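Local coordinates for protein tubulin-specific chaperone (Trypanosoma brucei, PDB 4B6W) that probably binds alpha-tubulin and microtubule plus ends as tubulin-binding cofactor B, the present chain being its ubiquitin-like domain, at residues Ser1-Leu7 and Pro17-Leu23; Tyr44-Ile50 and Val77-Leu83; Gly22-Glu28 and Met61-Leu67. One frame throughout, in Å; residues are numbered along the deposited sequence.

Interaction 1: residues Ser1-Leu7 and Pro17-Leu23; sequences SVVKVSL and PEKRYGL
Strands 2-7 and 17-22 run antiparallel, 4.4 Å apart at closest approach of their axes and with an angle of 139° between their directions, so the pair is strongly twisted. Val3 pairs with Tyr21 and Val5 with Lys19 as hydrogen-bonded pairs; Val2-Gly22 and Lys4-Arg20 are non-hydrogen-bonded. Val3 N to Tyr21 O is 2.9 Å, Tyr21 N to Val3 O 3.1 Å and Val5 N to Lys19 O 2.8 Å; the return bond from Lys19 N to Val5 O, 2.7 Å, is bent and weak. Leu23 N adds a bond of 3.3 Å to Ser1 O. Val3, Val5, Lys19 and Tyr21 share one face, each with chi1 m; the Lys19 chain then leads away from the partner strand. Val5 CG2 meets the edge of the Tyr21 ring at CD2 (3.8 Å), and Val3 CG1 touches Leu23 CD2 at 3.7 Å. Lys19 NZ bonds His37 and, like the Tyr21 hydroxyl, Asn33 of helix 27-35. On the outer face, with chi1 t at Val2 and Lys4 and chi1 m at Arg20, Val2 CG1 lies 3.2 Å from Arg20 NH1. Lys4 NZ stays 4.1 Å from Glu18 OE2, beyond a salt bridge. This is the N-terminal beta hairpin of the ubiquitin fold.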
loop_
_atom_site.group_PDB
_atom_site.type_symbol
_atom_site.label_atom_id
_atom_site.label_comp_id
_atom_site.label_asym_id
_atom_site.label_seq_id
_atom_site.Cartn_x
_atom_site.Cartn_y
_atom_site.Cartn_z
ATOM N N SER A 1 -3.471 13.050 -10.613
ATOM C CA SER A 1 -2.720 12.001 -11.394
ATOM C C SER A 1 -1.606 11.226 -10.629
ATOM O O SER A 1 -1.289 10.093 -11.002
ATOM C CB SER A 1 -2.140 12.631 -12.642
ATOM O OG SER A 1 -1.634 11.663 -13.541
ATOM N N VAL A 2 -1.016 11.819 -9.581
ATOM C CA VAL A 2 -0.065 11.117 -8.697
ATOM C C VAL A 2 -0.379 11.454 -7.235
ATOM O O VAL A 2 -0.778 12.574 -6.950
ATOM C CB VAL A 2 1.416 11.528 -8.987
ATOM C CG1 VAL A 2 2.368 11.067 -7.855
ATOM C CG2 VAL A 2 1.904 10.972 -10.340
ATOM N N VAL A 3 -0.175 10.513 -6.313
ATOM C CA VAL A 3 -0.426 10.731 -4.880
ATOM C C VAL A 3 0.810 10.557 -4.013
ATOM O O VAL A 3 1.699 9.780 -4.332
ATOM C CB VAL A 3 -1.536 9.784 -4.322
ATOM C CG1 VAL A 3 -2.923 10.263 -4.794
ATOM C CG2 VAL A 3 -1.278 8.315 -4.707
ATOM N N LYS A 4 0.850 11.316 -2.926
ATOM C CA LYS A 4 1.838 11.178 -1.872
ATOM C C LYS A 4 1.195 10.391 -0.736
ATOM O O LYS A 4 0.211 10.853 -0.163
ATOM C CB LYS A 4 2.255 12.562 -1.347
ATOM C CG LYS A 4 3.426 12.538 -0.366
ATOM C CD LYS A 4 3.786 13.958 0.124
ATOM C CE LYS A 4 2.925 14.372 1.302
ATOM N NZ LYS A 4 3.680 15.182 2.285
ATOM N N VAL A 5 1.735 9.209 -0.416
ATOM C CA VAL A 5 1.227 8.395 0.694
ATOM C C VAL A 5 2.368 7.964 1.626
ATOM O O VAL A 5 3.544 8.137 1.318
ATOM C CB VAL A 5 0.443 7.146 0.171
ATOM C CG1 VAL A 5 -0.691 7.592 -0.666
ATOM C CG2 VAL A 5 1.342 6.199 -0.660
ATOM N N SER A 6 2.022 7.422 2.788
ATOM C CA SER A 6 3.039 6.777 3.614
ATOM C C SER A 6 2.815 5.267 3.673
ATOM O O SER A 6 1.767 4.772 3.335
ATOM C CB SER A 6 3.127 7.399 5.018
ATOM O OG SER A 6 1.856 7.571 5.582
ATOM N N LEU A 7 3.828 4.526 4.080
ATOM C CA LEU A 7 3.714 3.080 4.143
ATOM C C LEU A 7 3.998 2.668 5.557
ATOM O O LEU A 7 4.982 3.141 6.169
ATOM C CB LEU A 7 4.707 2.390 3.230
ATOM C CG LEU A 7 4.715 2.666 1.740
ATOM C CD1 LEU A 7 5.897 1.923 1.084
ATOM C CD2 LEU A 7 3.404 2.242 1.131
ATOM N N PRO A 17 7.705 7.478 5.234
ATOM C CA PRO A 17 6.830 8.643 5.424
ATOM C C PRO A 17 6.283 9.305 4.180
ATOM O O PRO A 17 5.212 9.929 4.264
ATOM C CB PRO A 17 7.718 9.631 6.166
ATOM C CG PRO A 17 8.870 8.793 6.676
ATOM C CD PRO A 17 9.077 7.783 5.638
ATOM N N GLU A 18 6.982 9.186 3.053
ATOM C CA GLU A 18 6.584 9.870 1.835
ATOM C C GLU A 18 6.798 8.949 0.666
ATOM O O GLU A 18 7.915 8.531 0.430
ATOM C CB GLU A 18 7.484 11.077 1.618
ATOM C CG GLU A 18 6.821 12.416 1.679
ATOM C CD GLU A 18 7.495 13.431 0.781
ATOM O OE1 GLU A 18 7.831 13.094 -0.383
ATOM O OE2 GLU A 18 7.640 14.575 1.233
ATOM N N LYS A 19 5.766 8.644 -0.090
ATOM C CA LYS A 19 5.944 7.845 -1.305
ATOM C C LYS A 19 5.027 8.383 -2.360
ATOM O O LYS A 19 3.895 8.726 -2.067
ATOM C CB LYS A 19 5.618 6.371 -1.066
ATOM C CG LYS A 19 6.639 5.656 -0.192
ATOM C CD LYS A 19 7.976 5.410 -0.930
ATOM C CE LYS A 19 7.856 4.283 -1.967
ATOM N NZ LYS A 19 9.136 4.076 -2.713
ATOM N N ARG A 20 5.521 8.474 -3.584
ATOM C CA ARG A 20 4.695 8.939 -4.687
ATOM C C ARG A 20 4.419 7.783 -5.629
ATOM O O ARG A 20 5.355 7.130 -6.102
ATOM C CB ARG A 20 5.390 10.051 -5.455
ATOM C CG ARG A 20 5.653 11.289 -4.641
ATOM C CD ARG A 20 5.782 12.543 -5.531
ATOM N NE ARG A 20 4.815 13.497 -5.012
ATOM C CZ ARG A 20 3.825 14.069 -5.676
ATOM N NH1 ARG A 20 3.647 13.906 -6.969
ATOM N NH2 ARG A 20 3.024 14.874 -5.019
ATOM N N TYR A 21 3.132 7.556 -5.877
ATOM C CA TYR A 21 2.624 6.594 -6.875
ATOM C C TYR A 21 1.677 7.254 -7.873
ATOM O O TYR A 21 0.930 8.178 -7.534
ATOM C CB TYR A 21 1.881 5.482 -6.173
ATOM C CG TYR A 21 2.794 4.657 -5.297
ATOM C CD1 TYR A 21 3.808 3.859 -5.859
ATOM C CD2 TYR A 21 2.674 4.684 -3.919
ATOM C CE1 TYR A 21 4.651 3.087 -5.064
ATOM C CE2 TYR A 21 3.513 3.916 -3.120
ATOM C CZ TYR A 21 4.497 3.123 -3.682
ATOM O OH TYR A 21 5.329 2.371 -2.856
ATOM N N GLY A 22 1.712 6.757 -9.099
ATOM C CA GLY A 22 0.669 7.088 -10.075
ATOM C C GLY A 22 -0.626 6.387 -9.697
ATOM O O GLY A 22 -0.622 5.239 -9.325
ATOM N N LEU A 23 -1.746 7.076 -9.780
ATOM C CA LEU A 23 -3.052 6.434 -9.559
ATOM C C LEU A 23 -3.357 5.416 -10.654
ATOM O O LEU A 23 -4.130 4.517 -10.459
ATOM C CB LEU A 23 -4.154 7.495 -9.520
ATOM C CG LEU A 23 -4.135 8.484 -8.355
ATOM C CD1 LEU A 23 -5.253 9.553 -8.536
ATOM C CD2 LEU A 23 -4.304 7.733 -7.070
#

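Interaction 2: residues Tyr44-Ile50 and Val77-Leu83; sequences YMQLQLI and VIHVVDL
Leu47, in the m,t rotamer, lays CD2 over two residues of the opposing strand, 3.8 Å from Ile78 CG2 and 3.7 Å from Val80 CG2. Strands 45-50 and 77-82 are antiparallel, at 151° with axes 4.6 Å apart, and their pairing is unbroken from Met45-Asp82 to Ile50-Val77. Gln46-Val81, Gln48-His79 and Ile50-Val77 are the hydrogen-bonded pairs. Both Gln48 N to His79 O and His79 N to Gln48 O measure 2.9 Å; Ile50 N to Val77 O and Val77 N to Ile50 O are each 2.8 Å. Leu83 N to Tyr44 O, 2.8 Å, continues the pattern beyond the Met45-Asp82 pair. The face of Leu47 is apolar along most of its length: Met45 CG, of a selenomethionine, packs on Val80 CG1 (3.9 Å), and Leu49 CD1 on Ile78 CG1 (4.0 Å). The other face is mixed. Gln48 and His79 both take chi1 t, bringing OE1 of Gln48 to 3.1 Å from CD2 of His79, while their nitrogens NE2 and ND1 bond Thr56 and Thr8. In this ubiquitin-like sheet strand 77-82 lies between 45-50 and the parallel strand 2-9, strand 56-58 flanks 45-50, and helix 27-35 packs on Met45, Leu47 and Val80.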
loop_
_atom_site.group_PDB
_atom_site.type_symbol
_atom_site.label_atom_id
_atom_site.label_comp_id
_atom_site.label_asym_id
_atom_site.label_seq_id
_atom_site.Cartn_x
_atom_site.Cartn_y
_atom_site.Cartn_z
ATOM N N TYR A 44 2.734 -12.481 -0.608
ATOM C CA TYR A 44 2.312 -12.567 0.793
ATOM C C TYR A 44 1.968 -11.211 1.393
ATOM O O TYR A 44 2.054 -11.024 2.610
ATOM C CB TYR A 44 3.412 -13.239 1.619
ATOM C CG TYR A 44 3.604 -14.679 1.256
ATOM C CD1 TYR A 44 2.588 -15.607 1.460
ATOM C CD2 TYR A 44 4.796 -15.119 0.687
ATOM C CE1 TYR A 44 2.765 -16.965 1.098
ATOM C CE2 TYR A 44 4.981 -16.449 0.329
ATOM C CZ TYR A 44 3.966 -17.360 0.538
ATOM O OH TYR A 44 4.174 -18.681 0.184
HETATM N N MSE A 45 1.594 -10.266 0.529
HETATM C CA MSE A 45 1.140 -8.945 0.945
HETATM C C MSE A 45 -0.304 -8.741 0.562
HETATM O O MSE A 45 -0.715 -9.028 -0.579
HETATM C CB MSE A 45 1.879 -7.840 0.237
HETATM C CG MSE A 45 3.339 -7.708 0.457
HETATM SE SE MSE A 45 3.908 -6.083 -0.595
HETATM C CE MSE A 45 5.869 -6.183 -0.281
ATOM N N GLN A 46 -1.051 -8.193 1.516
ATOM C CA GLN A 46 -2.277 -7.475 1.226
ATOM C C GLN A 46 -2.018 -6.016 1.527
ATOM O O GLN A 46 -1.335 -5.706 2.487
ATOM C CB GLN A 46 -3.410 -7.996 2.095
ATOM C CG GLN A 46 -3.824 -9.387 1.717
ATOM C CD GLN A 46 -5.048 -9.906 2.462
ATOM O OE1 GLN A 46 -5.408 -11.065 2.283
ATOM N NE2 GLN A 46 -5.668 -9.082 3.304
ATOM N N LEU A 47 -2.540 -5.131 0.674
ATOM C CA LEU A 47 -2.494 -3.668 0.871
ATOM C C LEU A 47 -3.860 -3.129 1.371
ATOM O O LEU A 47 -4.879 -3.264 0.704
ATOM C CB LEU A 47 -2.048 -2.951 -0.421
ATOM C CG LEU A 47 -0.629 -3.241 -1.020
ATOM C CD1 LEU A 47 -0.357 -2.327 -2.228
ATOM C CD2 LEU A 47 0.557 -3.167 -0.010
ATOM N N GLN A 48 -3.847 -2.560 2.578
ATOM C CA GLN A 48 -4.986 -1.898 3.202
ATOM C C GLN A 48 -4.852 -0.377 2.951
ATOM O O GLN A 48 -3.813 0.192 3.250
ATOM C CB GLN A 48 -4.948 -2.181 4.724
ATOM C CG GLN A 48 -6.085 -1.547 5.528
ATOM C CD GLN A 48 -5.927 -1.729 7.013
ATOM O OE1 GLN A 48 -4.967 -2.333 7.489
ATOM N NE2 GLN A 48 -6.868 -1.183 7.768
ATOM N N LEU A 49 -5.877 0.272 2.417
ATOM C CA LEU A 49 -5.815 1.711 2.156
ATOM C C LEU A 49 -6.564 2.361 3.304
ATOM O O LEU A 49 -7.731 2.040 3.566
ATOM C CB LEU A 49 -6.442 2.094 0.797
ATOM C CG LEU A 49 -6.287 3.570 0.357
ATOM C CD1 LEU A 49 -4.819 3.950 0.181
ATOM C CD2 LEU A 49 -7.136 3.925 -0.894
ATOM N N ILE A 50 -5.850 3.228 4.031
ATOM C CA ILE A 50 -6.402 3.971 5.143
ATOM C C ILE A 50 -6.378 5.443 4.758
ATOM O O ILE A 50 -5.404 5.931 4.237
ATOM C CB ILE A 50 -5.581 3.742 6.424
ATOM C CG1 ILE A 50 -5.451 2.235 6.732
ATOM C CG2 ILE A 50 -6.226 4.467 7.631
ATOM C CD1 ILE A 50 -4.216 1.855 7.603
ATOM N N VAL A 77 -2.705 6.333 3.712
ATOM C CA VAL A 77 -1.701 5.421 4.229
ATOM C C VAL A 77 -1.943 4.066 3.617
ATOM O O VAL A 77 -3.071 3.537 3.641
ATOM C CB VAL A 77 -1.764 5.333 5.780
ATOM C CG1 VAL A 77 -0.809 4.289 6.323
ATOM C CG2 VAL A 77 -1.476 6.697 6.403
ATOM N N ILE A 78 -0.906 3.512 3.002
ATOM C CA ILE A 78 -1.010 2.150 2.514
ATOM C C ILE A 78 -0.348 1.295 3.588
ATOM O O ILE A 78 0.865 1.453 3.855
ATOM C CB ILE A 78 -0.298 1.947 1.174
ATOM C CG1 ILE A 78 -1.074 2.595 0.019
ATOM C CG2 ILE A 78 -0.149 0.457 0.881
ATOM C CD1 ILE A 78 -0.378 2.519 -1.315
ATOM N N HIS A 79 -1.143 0.421 4.223
ATOM C CA HIS A 79 -0.655 -0.455 5.293
ATOM C C HIS A 79 -0.432 -1.842 4.717
ATOM O O HIS A 79 -1.318 -2.412 4.082
ATOM C CB HIS A 79 -1.645 -0.479 6.453
ATOM C CG HIS A 79 -1.281 -1.427 7.550
ATOM N ND1 HIS A 79 -0.163 -1.257 8.344
ATOM C CD2 HIS A 79 -1.906 -2.544 8.010
ATOM C CE1 HIS A 79 -0.115 -2.225 9.244
ATOM N NE2 HIS A 79 -1.161 -3.019 9.066
ATOM N N VAL A 80 0.771 -2.370 4.912
ATOM C CA VAL A 80 1.133 -3.669 4.353
ATOM C C VAL A 80 0.894 -4.808 5.370
ATOM O O VAL A 80 1.569 -4.877 6.400
ATOM C CB VAL A 80 2.614 -3.649 3.868
ATOM C CG1 VAL A 80 3.012 -4.975 3.262
ATOM C CG2 VAL A 80 2.821 -2.493 2.881
ATOM N N VAL A 81 -0.065 -5.686 5.081
ATOM C CA VAL A 81 -0.328 -6.806 5.944
ATOM C C VAL A 81 0.500 -7.997 5.458
ATOM O O VAL A 81 0.433 -8.378 4.306
ATOM C CB VAL A 81 -1.832 -7.152 6.021
ATOM C CG1 VAL A 81 -2.059 -8.205 7.112
ATOM C CG2 VAL A 81 -2.652 -5.906 6.295
ATOM N N ASP A 82 1.310 -8.540 6.356
ATOM C CA ASP A 82 2.289 -9.561 6.046
ATOM C C ASP A 82 1.685 -10.929 6.349
ATOM O O ASP A 82 1.390 -11.237 7.515
ATOM C CB ASP A 82 3.556 -9.346 6.881
ATOM C CG ASP A 82 4.725 -10.235 6.435
ATOM O OD1 ASP A 82 4.528 -11.445 6.294
ATOM O OD2 ASP A 82 5.852 -9.727 6.216
ATOM N N LEU A 83 1.521 -11.739 5.304
ATOM C CA LEU A 83 0.958 -13.094 5.414
ATOM C C LEU A 83 1.991 -14.240 5.269
ATOM O O LEU A 83 1.596 -15.414 5.202
ATOM C CB LEU A 83 -0.129 -13.290 4.346
ATOM C CG LEU A 83 -1.472 -12.569 4.508
ATOM C CD1 LEU A 83 -1.318 -11.086 4.431
ATOM C CD2 LEU A 83 -2.458 -13.060 3.428
#

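Interaction 3: residues Gly22-Glu28 and Met61-Leu67; sequences GLAQTIE and MANDKQL
This is a backbone-bonded loop contact at one end of the domain, where the turn leading into helix 27-35 is stitched to the loop following strand 56-58. The backbones run side by side around a single bridge, Thr26 to Gln66 (CA-CA 4.0 Å): Leu67 N reaches Gln25 O at 2.9 Å and Ile27 N reaches Lys65 O at 2.8 Å. Type I turns, Gly22-Gln25 and Ala62-Lys65, shape the two loops. Thr26 is the N-cap of the helix, its side chain (chi1 p) capping a backbone nitrogen within it. In the ubiquitin fold the helix follows the first hairpin, and here its opening backbone nitrogens are met by the long loop before the last strand: Glu28 N bonds Asn63 O at 3.1 Å. Ile27, in m,m, points toward that loop, with CG1 3.7 Å from Met61 CB (selenomethionine) and CD1 4.0 Å from Leu67 CD1. Leu67, in t,p, also receives Leu23, whose CD2 lies 4.2 Å from Leu67 CG. At the surface Gln66 NE2 donates to Ala24 O at 3.0 Å.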
loop_
_atom_site.group_PDB
_atom_site.type_symbol
_atom_site.label_atom_id
_atom_site.label_comp_id
_atom_site.label_asym_id
_atom_site.label_seq_id
_atom_site.Cartn_x
_atom_site.Cartn_y
_atom_site.Cartn_z
ATOM N N GLY A 22 1.712 6.757 -9.099
ATOM C CA GLY A 22 0.669 7.088 -10.075
ATOM C C GLY A 22 -0.626 6.387 -9.697
ATOM O O GLY A 22 -0.622 5.239 -9.325
ATOM N N LEU A 23 -1.746 7.076 -9.780
ATOM C CA LEU A 23 -3.052 6.434 -9.559
ATOM C C LEU A 23 -3.357 5.416 -10.654
ATOM O O LEU A 23 -4.130 4.517 -10.459
ATOM C CB LEU A 23 -4.154 7.495 -9.520
ATOM C CG LEU A 23 -4.135 8.484 -8.355
ATOM C CD1 LEU A 23 -5.253 9.553 -8.536
ATOM C CD2 LEU A 23 -4.304 7.733 -7.070
ATOM N N ALA A 24 -2.742 5.579 -11.815
ATOM C CA ALA A 24 -2.848 4.601 -12.890
ATOM C C ALA A 24 -2.074 3.296 -12.602
ATOM O O ALA A 24 -2.279 2.312 -13.292
ATOM C CB ALA A 24 -2.407 5.231 -14.241
ATOM N N GLN A 25 -1.195 3.281 -11.600
ATOM C CA GLN A 25 -0.440 2.077 -11.267
ATOM C C GLN A 25 -1.321 0.965 -10.732
ATOM O O GLN A 25 -2.202 1.170 -9.895
ATOM C CB GLN A 25 0.625 2.372 -10.208
ATOM C CG GLN A 25 1.748 3.308 -10.664
ATOM C CD GLN A 25 2.949 3.273 -9.720
ATOM O OE1 GLN A 25 3.550 4.309 -9.406
ATOM N NE2 GLN A 25 3.303 2.088 -9.272
ATOM N N THR A 26 -1.055 -0.243 -11.192
ATOM C CA THR A 26 -1.755 -1.410 -10.678
ATOM C C THR A 26 -1.263 -1.634 -9.269
ATOM O O THR A 26 -0.104 -1.329 -8.960
ATOM C CB THR A 26 -1.419 -2.648 -11.494
ATOM O OG1 THR A 26 0.004 -2.857 -11.412
ATOM C CG2 THR A 26 -1.882 -2.489 -12.967
ATOM N N ILE A 27 -2.122 -2.171 -8.415
ATOM C CA ILE A 27 -1.692 -2.548 -7.070
ATOM C C ILE A 27 -0.533 -3.529 -7.096
ATOM O O ILE A 27 0.314 -3.501 -6.224
ATOM C CB ILE A 27 -2.854 -3.143 -6.232
ATOM C CG1 ILE A 27 -3.953 -2.077 -6.055
ATOM C CG2 ILE A 27 -2.329 -3.667 -4.912
ATOM C CD1 ILE A 27 -3.468 -0.786 -5.391
ATOM N N GLU A 28 -0.472 -4.385 -8.102
ATOM C CA GLU A 28 0.660 -5.322 -8.216
ATOM C C GLU A 28 2.007 -4.624 -8.391
ATOM O O GLU A 28 3.031 -5.093 -7.875
ATOM C CB GLU A 28 0.464 -6.203 -9.436
ATOM C CG GLU A 28 1.570 -7.193 -9.696
ATOM C CD GLU A 28 1.272 -8.040 -10.924
ATOM O OE1 GLU A 28 0.077 -8.401 -11.100
ATOM O OE2 GLU A 28 2.219 -8.318 -11.712
HETATM N N MSE A 61 -6.577 -4.383 -1.321
HETATM C CA MSE A 61 -6.730 -3.977 -2.725
HETATM C C MSE A 61 -6.270 -5.070 -3.696
HETATM O O MSE A 61 -5.235 -5.709 -3.498
HETATM C CB MSE A 61 -5.990 -2.669 -2.990
HETATM C CG MSE A 61 -6.487 -1.508 -2.131
HETATM SE SE MSE A 61 -5.574 0.213 -2.475
HETATM C CE MSE A 61 -3.894 -0.097 -1.458
ATOM N N ALA A 62 -7.052 -5.256 -4.749
ATOM C CA ALA A 62 -6.862 -6.333 -5.706
ATOM C C ALA A 62 -5.682 -6.002 -6.606
ATOM O O ALA A 62 -5.607 -4.892 -7.145
ATOM C CB ALA A 62 -8.176 -6.555 -6.555
ATOM N N ASN A 63 -4.768 -6.967 -6.762
ATOM C CA ASN A 63 -3.581 -6.803 -7.595
ATOM C C ASN A 63 -3.815 -6.262 -9.000
ATOM O O ASN A 63 -2.975 -5.539 -9.509
ATOM C CB ASN A 63 -2.843 -8.130 -7.739
ATOM C CG ASN A 63 -2.128 -8.527 -6.496
ATOM O OD1 ASN A 63 -2.001 -7.735 -5.585
ATOM N ND2 ASN A 63 -1.652 -9.761 -6.445
ATOM N N ASP A 64 -4.925 -6.638 -9.636
ATOM C CA ASP A 64 -5.188 -6.232 -11.029
ATOM C C ASP A 64 -5.859 -4.871 -11.183
ATOM O O ASP A 64 -6.051 -4.416 -12.311
ATOM C CB ASP A 64 -5.987 -7.308 -11.797
ATOM C CG ASP A 64 -7.455 -7.414 -11.363
ATOM O OD1 ASP A 64 -7.777 -7.217 -10.163
ATOM O OD2 ASP A 64 -8.294 -7.746 -12.245
ATOM N N LYS A 65 -6.219 -4.239 -10.072
ATOM C CA LYS A 65 -6.831 -2.925 -10.095
ATOM C C LYS A 65 -5.778 -1.833 -9.902
ATOM O O LYS A 65 -4.703 -2.064 -9.385
ATOM C CB LYS A 65 -7.878 -2.792 -8.974
ATOM C CG LYS A 65 -9.103 -3.657 -9.112
ATOM C CD LYS A 65 -9.882 -3.255 -10.313
ATOM C CE LYS A 65 -11.284 -3.823 -10.302
ATOM N NZ LYS A 65 -11.844 -3.741 -11.700
ATOM N N GLN A 66 -6.144 -0.625 -10.275
ATOM C CA GLN A 66 -5.275 0.510 -10.186
ATOM C C GLN A 66 -5.540 1.220 -8.887
ATOM O O GLN A 66 -6.633 1.126 -8.332
ATOM C CB GLN A 66 -5.534 1.448 -11.356
ATOM C CG GLN A 66 -5.029 0.882 -12.673
ATOM C CD GLN A 66 -5.624 1.603 -13.863
ATOM O OE1 GLN A 66 -6.833 1.828 -13.907
ATOM N NE2 GLN A 66 -4.784 1.961 -14.836
ATOM N N LEU A 67 -4.549 1.942 -8.403
ATOM C CA LEU A 67 -4.691 2.652 -7.130
ATOM C C LEU A 67 -5.874 3.663 -7.148
ATOM O O LEU A 67 -6.586 3.834 -6.150
ATOM C CB LEU A 67 -3.354 3.310 -6.766
ATOM C CG LEU A 67 -3.199 4.025 -5.422
ATOM C CD1 LEU A 67 -3.479 3.089 -4.225
ATOM C CD2 LEU A 67 -1.795 4.641 -5.319
#

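Interactions 1 and 2 belong to one sheet and join directly, Ser6 O lying 3.0 Å from Ile78 N between strands 2-9 and 77-82. All three are partly buried. The centre of interaction 2 lies nearest the centre of the chain, about 5 Å from it, against about 9 and 10 Å for the centres of interactions 1 and 3, whose outer edges (Glu18 and Arg20; Glu28 and Gln66) are exposed. Both sheet contacts rest on repeated backbone pairing with one largely apolar face, but interaction 1 includes an outermost strand. Interaction 3 replaces regular pairing with one bridge, turns and a capped helix start. It shares Gly22 and Leu23 with interaction 1, and its Ile27 and Met61 pack against Leu47 and Leu49 of interaction 2.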